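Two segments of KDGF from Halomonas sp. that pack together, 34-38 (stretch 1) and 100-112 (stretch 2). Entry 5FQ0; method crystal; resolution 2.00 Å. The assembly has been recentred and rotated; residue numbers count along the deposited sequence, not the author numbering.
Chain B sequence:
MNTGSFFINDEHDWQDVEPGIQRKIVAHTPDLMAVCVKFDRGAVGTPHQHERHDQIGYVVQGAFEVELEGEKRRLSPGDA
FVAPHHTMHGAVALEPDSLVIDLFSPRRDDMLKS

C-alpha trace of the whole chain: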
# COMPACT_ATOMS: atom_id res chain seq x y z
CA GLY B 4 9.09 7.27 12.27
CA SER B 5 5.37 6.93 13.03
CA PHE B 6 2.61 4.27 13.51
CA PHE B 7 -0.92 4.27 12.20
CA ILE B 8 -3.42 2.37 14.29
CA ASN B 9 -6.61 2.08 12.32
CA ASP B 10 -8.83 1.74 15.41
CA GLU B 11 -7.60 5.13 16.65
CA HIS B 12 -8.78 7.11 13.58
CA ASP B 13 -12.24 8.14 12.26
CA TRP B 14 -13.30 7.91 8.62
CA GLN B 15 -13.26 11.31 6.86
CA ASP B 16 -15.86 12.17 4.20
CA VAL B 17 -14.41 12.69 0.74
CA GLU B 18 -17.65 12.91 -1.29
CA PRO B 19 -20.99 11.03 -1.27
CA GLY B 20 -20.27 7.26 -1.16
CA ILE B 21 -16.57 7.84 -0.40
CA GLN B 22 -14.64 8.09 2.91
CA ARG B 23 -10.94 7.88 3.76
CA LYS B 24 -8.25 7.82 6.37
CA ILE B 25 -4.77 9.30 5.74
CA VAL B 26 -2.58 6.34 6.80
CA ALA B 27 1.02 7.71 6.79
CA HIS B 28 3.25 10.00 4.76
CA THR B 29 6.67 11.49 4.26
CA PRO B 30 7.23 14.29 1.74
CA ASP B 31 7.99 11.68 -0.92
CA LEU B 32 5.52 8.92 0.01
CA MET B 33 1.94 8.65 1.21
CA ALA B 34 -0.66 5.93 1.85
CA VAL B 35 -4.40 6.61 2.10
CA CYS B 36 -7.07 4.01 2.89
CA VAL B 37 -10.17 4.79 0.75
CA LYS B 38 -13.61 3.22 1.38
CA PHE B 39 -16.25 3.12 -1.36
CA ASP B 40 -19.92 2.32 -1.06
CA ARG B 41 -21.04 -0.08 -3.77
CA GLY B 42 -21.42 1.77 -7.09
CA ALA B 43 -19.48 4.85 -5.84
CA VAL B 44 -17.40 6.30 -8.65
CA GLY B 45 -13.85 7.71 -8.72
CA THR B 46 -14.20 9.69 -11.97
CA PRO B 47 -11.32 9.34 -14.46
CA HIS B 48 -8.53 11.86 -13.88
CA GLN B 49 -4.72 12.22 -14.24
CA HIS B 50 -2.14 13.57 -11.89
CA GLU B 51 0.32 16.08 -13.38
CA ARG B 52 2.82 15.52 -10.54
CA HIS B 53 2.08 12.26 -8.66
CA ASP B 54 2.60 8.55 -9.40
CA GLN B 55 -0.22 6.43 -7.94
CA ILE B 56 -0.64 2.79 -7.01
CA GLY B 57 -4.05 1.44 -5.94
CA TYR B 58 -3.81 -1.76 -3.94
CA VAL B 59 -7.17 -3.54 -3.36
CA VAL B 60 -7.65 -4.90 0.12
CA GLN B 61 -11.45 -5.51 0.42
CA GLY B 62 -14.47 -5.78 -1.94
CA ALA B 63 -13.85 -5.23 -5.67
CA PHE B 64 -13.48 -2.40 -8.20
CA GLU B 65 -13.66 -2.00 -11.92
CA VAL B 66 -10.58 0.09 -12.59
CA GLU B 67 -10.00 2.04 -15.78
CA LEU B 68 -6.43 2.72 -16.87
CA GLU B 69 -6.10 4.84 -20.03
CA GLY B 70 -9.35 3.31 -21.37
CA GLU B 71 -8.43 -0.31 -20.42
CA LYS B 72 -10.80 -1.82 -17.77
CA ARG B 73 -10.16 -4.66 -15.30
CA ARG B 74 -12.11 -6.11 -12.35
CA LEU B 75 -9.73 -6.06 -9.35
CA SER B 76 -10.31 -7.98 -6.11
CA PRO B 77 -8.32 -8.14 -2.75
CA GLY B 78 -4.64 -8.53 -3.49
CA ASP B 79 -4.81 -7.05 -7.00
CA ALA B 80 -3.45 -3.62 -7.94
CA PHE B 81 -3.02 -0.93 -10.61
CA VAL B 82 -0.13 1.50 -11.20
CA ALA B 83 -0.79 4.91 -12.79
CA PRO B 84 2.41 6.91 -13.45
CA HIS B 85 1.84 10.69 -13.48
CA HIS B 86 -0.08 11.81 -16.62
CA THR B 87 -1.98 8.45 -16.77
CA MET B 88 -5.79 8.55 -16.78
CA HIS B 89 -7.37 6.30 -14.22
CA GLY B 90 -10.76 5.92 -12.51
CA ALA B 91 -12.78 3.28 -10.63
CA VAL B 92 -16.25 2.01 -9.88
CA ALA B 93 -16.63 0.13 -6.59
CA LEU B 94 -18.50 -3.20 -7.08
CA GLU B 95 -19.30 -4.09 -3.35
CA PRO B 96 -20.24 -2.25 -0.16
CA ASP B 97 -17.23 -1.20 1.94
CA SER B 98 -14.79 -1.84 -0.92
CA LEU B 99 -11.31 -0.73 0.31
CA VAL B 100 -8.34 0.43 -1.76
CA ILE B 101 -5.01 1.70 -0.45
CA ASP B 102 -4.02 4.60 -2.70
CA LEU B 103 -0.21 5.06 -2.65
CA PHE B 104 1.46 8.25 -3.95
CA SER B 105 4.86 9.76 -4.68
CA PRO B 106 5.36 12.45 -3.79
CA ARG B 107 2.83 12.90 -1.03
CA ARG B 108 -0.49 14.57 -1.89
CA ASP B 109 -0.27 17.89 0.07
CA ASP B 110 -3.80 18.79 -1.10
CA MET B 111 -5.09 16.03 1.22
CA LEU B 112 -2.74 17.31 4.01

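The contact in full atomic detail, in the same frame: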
# COMPACT_ATOMS: atom_id res chain seq x y z
N ALA B 34 0.33 6.99 1.96
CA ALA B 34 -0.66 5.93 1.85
C ALA B 34 -1.97 6.47 2.41
O ALA B 34 -1.99 7.11 3.46
CB ALA B 34 -0.21 4.67 2.61
N VAL B 35 -3.07 6.17 1.71
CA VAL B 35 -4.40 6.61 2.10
C VAL B 35 -5.30 5.39 2.00
O VAL B 35 -5.25 4.67 1.01
CB VAL B 35 -4.95 7.71 1.15
CG1 VAL B 35 -6.29 8.23 1.65
CG2 VAL B 35 -3.94 8.86 1.00
N CYS B 36 -6.11 5.11 3.02
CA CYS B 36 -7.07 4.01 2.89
C CYS B 36 -8.38 4.64 2.45
O CYS B 36 -8.88 5.53 3.15
CB CYS B 36 -7.22 3.24 4.22
SG CYS B 36 -8.43 1.89 4.16
N VAL B 37 -8.93 4.21 1.31
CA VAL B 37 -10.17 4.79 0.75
C VAL B 37 -11.30 3.74 0.71
O VAL B 37 -11.14 2.63 0.18
CB VAL B 37 -9.97 5.41 -0.67
CG1 VAL B 37 -11.19 6.27 -1.08
CG2 VAL B 37 -8.68 6.25 -0.72
N LYS B 38 -12.44 4.09 1.30
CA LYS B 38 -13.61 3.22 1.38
C LYS B 38 -14.74 3.71 0.47
O LYS B 38 -15.22 4.85 0.63
CB LYS B 38 -14.13 3.17 2.82
CG LYS B 38 -15.33 2.23 3.01
CD LYS B 38 -15.61 1.97 4.48
CE LYS B 38 -15.89 3.25 5.27
NZ LYS B 38 -17.20 3.88 5.01
N VAL B 100 -9.56 0.38 -0.94
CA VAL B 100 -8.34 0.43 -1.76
C VAL B 100 -7.33 1.31 -1.00
O VAL B 100 -7.67 2.35 -0.42
CB VAL B 100 -8.63 0.91 -3.22
CG1 VAL B 100 -9.32 2.29 -3.25
CG2 VAL B 100 -7.37 0.89 -4.11
N ILE B 101 -6.08 0.87 -1.00
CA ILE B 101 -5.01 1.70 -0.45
C ILE B 101 -4.44 2.46 -1.64
O ILE B 101 -3.84 1.84 -2.55
CB ILE B 101 -3.91 0.85 0.23
CG1 ILE B 101 -4.51 -0.19 1.16
CG2 ILE B 101 -3.01 1.74 1.07
CD1 ILE B 101 -5.46 0.38 2.20
N ASP B 102 -4.68 3.78 -1.69
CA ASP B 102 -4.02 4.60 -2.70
C ASP B 102 -2.65 5.02 -2.18
O ASP B 102 -2.55 5.59 -1.09
CB ASP B 102 -4.84 5.84 -3.04
CG ASP B 102 -6.02 5.52 -3.92
OD1 ASP B 102 -5.93 4.56 -4.72
OD2 ASP B 102 -7.00 6.27 -3.81
N LEU B 103 -1.61 4.74 -2.97
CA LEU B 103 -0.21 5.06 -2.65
C LEU B 103 0.31 6.12 -3.63
O LEU B 103 0.06 6.01 -4.83
CB LEU B 103 0.64 3.79 -2.75
CG LEU B 103 -0.16 2.57 -2.24
CD1 LEU B 103 0.49 1.29 -2.67
CD2 LEU B 103 -0.29 2.64 -0.72
N PHE B 104 1.03 7.11 -3.13
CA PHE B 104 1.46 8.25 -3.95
C PHE B 104 2.93 8.59 -3.74
O PHE B 104 3.46 8.39 -2.65
CB PHE B 104 0.64 9.53 -3.65
CG PHE B 104 -0.85 9.41 -3.94
CD1 PHE B 104 -1.35 9.67 -5.22
CD2 PHE B 104 -1.73 9.06 -2.92
CE1 PHE B 104 -2.72 9.60 -5.46
CE2 PHE B 104 -3.09 8.97 -3.14
CZ PHE B 104 -3.59 9.23 -4.42
N SER B 105 3.57 9.10 -4.79
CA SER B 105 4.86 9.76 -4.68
C SER B 105 4.81 10.94 -5.66
O SER B 105 4.44 10.74 -6.82
CB SER B 105 6.00 8.83 -5.04
OG SER B 105 7.24 9.54 -4.91
N PRO B 106 5.10 12.16 -5.20
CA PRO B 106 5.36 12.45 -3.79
C PRO B 106 4.06 12.43 -3.00
O PRO B 106 3.05 11.90 -3.48
CB PRO B 106 5.96 13.87 -3.82
CG PRO B 106 5.37 14.49 -5.04
CD PRO B 106 5.31 13.36 -6.05
N ARG B 107 4.06 12.96 -1.80
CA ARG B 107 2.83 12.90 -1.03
C ARG B 107 1.85 13.92 -1.61
O ARG B 107 2.29 14.88 -2.27
CB ARG B 107 3.10 13.14 0.45
CG ARG B 107 3.19 14.57 0.85
CD ARG B 107 3.01 14.77 2.35
NE ARG B 107 3.73 15.98 2.67
CZ ARG B 107 4.60 16.12 3.69
NH1 ARG B 107 4.80 15.16 4.60
NH2 ARG B 107 5.24 17.25 3.80
N ARG B 108 0.55 13.70 -1.39
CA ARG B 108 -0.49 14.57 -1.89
C ARG B 108 -0.77 15.66 -0.84
O ARG B 108 -1.54 15.42 0.07
CB ARG B 108 -1.77 13.77 -2.18
CG ARG B 108 -1.64 12.82 -3.38
CD ARG B 108 -1.92 13.58 -4.67
NE ARG B 108 -3.23 14.22 -4.57
CZ ARG B 108 -4.38 13.65 -4.96
NH1 ARG B 108 -4.39 12.41 -5.49
NH2 ARG B 108 -5.52 14.32 -4.79
N ASP B 109 -0.09 16.81 -0.94
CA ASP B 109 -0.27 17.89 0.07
C ASP B 109 -1.69 18.43 0.09
O ASP B 109 -2.16 18.89 1.13
CB ASP B 109 0.77 19.01 -0.10
CG ASP B 109 2.18 18.54 0.12
OD1 ASP B 109 2.41 17.69 0.99
OD2 ASP B 109 3.10 19.00 -0.58
N ASP B 110 -2.39 18.34 -1.05
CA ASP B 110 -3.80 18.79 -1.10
C ASP B 110 -4.74 17.98 -0.22
O ASP B 110 -5.83 18.42 0.04
CB ASP B 110 -4.32 18.76 -2.53
CG ASP B 110 -4.27 17.37 -3.13
OD1 ASP B 110 -3.15 16.90 -3.38
OD2 ASP B 110 -5.33 16.76 -3.35
N MET B 111 -4.33 16.79 0.22
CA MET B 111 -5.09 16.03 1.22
C MET B 111 -4.65 16.39 2.63
O MET B 111 -5.35 16.07 3.58
CB MET B 111 -4.94 14.51 1.02
CG MET B 111 -5.39 14.01 -0.34
SD MET B 111 -5.40 12.20 -0.41
CE MET B 111 -5.31 11.97 -2.15
N LEU B 112 -3.48 17.05 2.75
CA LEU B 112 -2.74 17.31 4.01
C LEU B 112 -2.02 16.07 4.57
O LEU B 112 -0.93 15.68 4.13
CB LEU B 112 -3.66 17.93 5.07
CG LEU B 112 -3.93 19.45 5.04
CD1 LEU B 112 -4.53 19.94 3.72
CD2 LEU B 112 -4.82 19.82 6.23

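Residues 34-38 and 100-105 run as neighbouring antiparallel strands, their directions 151° apart, and the contact follows the usual rule of such a pair: backbone hydrogen bonds fix the register, and side chains alternate between the two faces of the sheet. Ala 34 and Cys 36 share one face with Ile 101 and Leu 103; Val 35 and Val 37 share the other with Val 100 and Asp 102. Spacing alternates too: the CA atoms of Val 35 and Asp 102 are 5.2 Å apart and those of Val 37 and Val 100 5.3 Å, wider than in the non-hydrogen-bonded pairs.

Ala 34 sits opposite Leu 103 in a non-hydrogen-bonded pair, where the backbones draw close, CA to CA 4.6 Å. Its CA lies 3.5 Å from Asp 102 O, a CA-H...O contact beside the hydrogen-bonded pair of Val 35 and Asp 102. The methyl is small, so the reach comes from across the pair: Leu 103 brings CD2 to 3.9 Å from Ala 34 CB, and the diagonal neighbour Ile 101 places CG2 4.3 Å from that same CB. The rule here is a lone methyl met by longer side chains.

Val 35 pairs with Asp 102 through two backbone hydrogen bonds, Val 35 N to Asp 102 O at 2.9 Å and Asp 102 N to Val 35 O, also 2.9 Å. Val 35 O further accepts a CA-H...O contact from Ile 101 CA at 3.3 Å. The side chain, in the t rotamer, reaches past its strand partner. Val 35 CG2 meets the edge of the Phe 104 ring, 4.2 Å from CE2, and lies 3.9 Å from Met 111 SD. Met 111 thus brings the segment beyond the strand back over this face. Within that return are salt bridges from Arg 107 NE to Asp 109 OD1 (2.7 Å) and from Arg 108 NH2 to Asp 110 OD2 (2.8 Å), and a backbone hydrogen bond from Met 111 N to Arg 108 O (3.1 Å).

Cys 36 faces Ile 101 in the second close pair, again 4.6 Å between CA atoms. Its SG packs as an apolar group 3.9 Å from Ile 101 CD1, the end of an isoleucine whose side chain bends nearer than its CA-to-CB bond alone would suggest.

Val 37 pairs with Val 100, the last bridge within these stretches: the hydrogen bonds Val 37 N to Val 100 O, 2.8 Å, and Val 100 N to Val 37 O, 3.0 Å, are both nearly straight. The two beta-branched side chains meet at 4.1 Å, Val 37 CB to Val 100 CG1. Val 37 CG2 also lies 3.5 Å from Asp 102 OD2, a contact between methyl and carboxylate, while Asp 102 OD1 is hydrogen-bonded elsewhere in the structure.

Lys 38 points away and makes no contact with the second stretch.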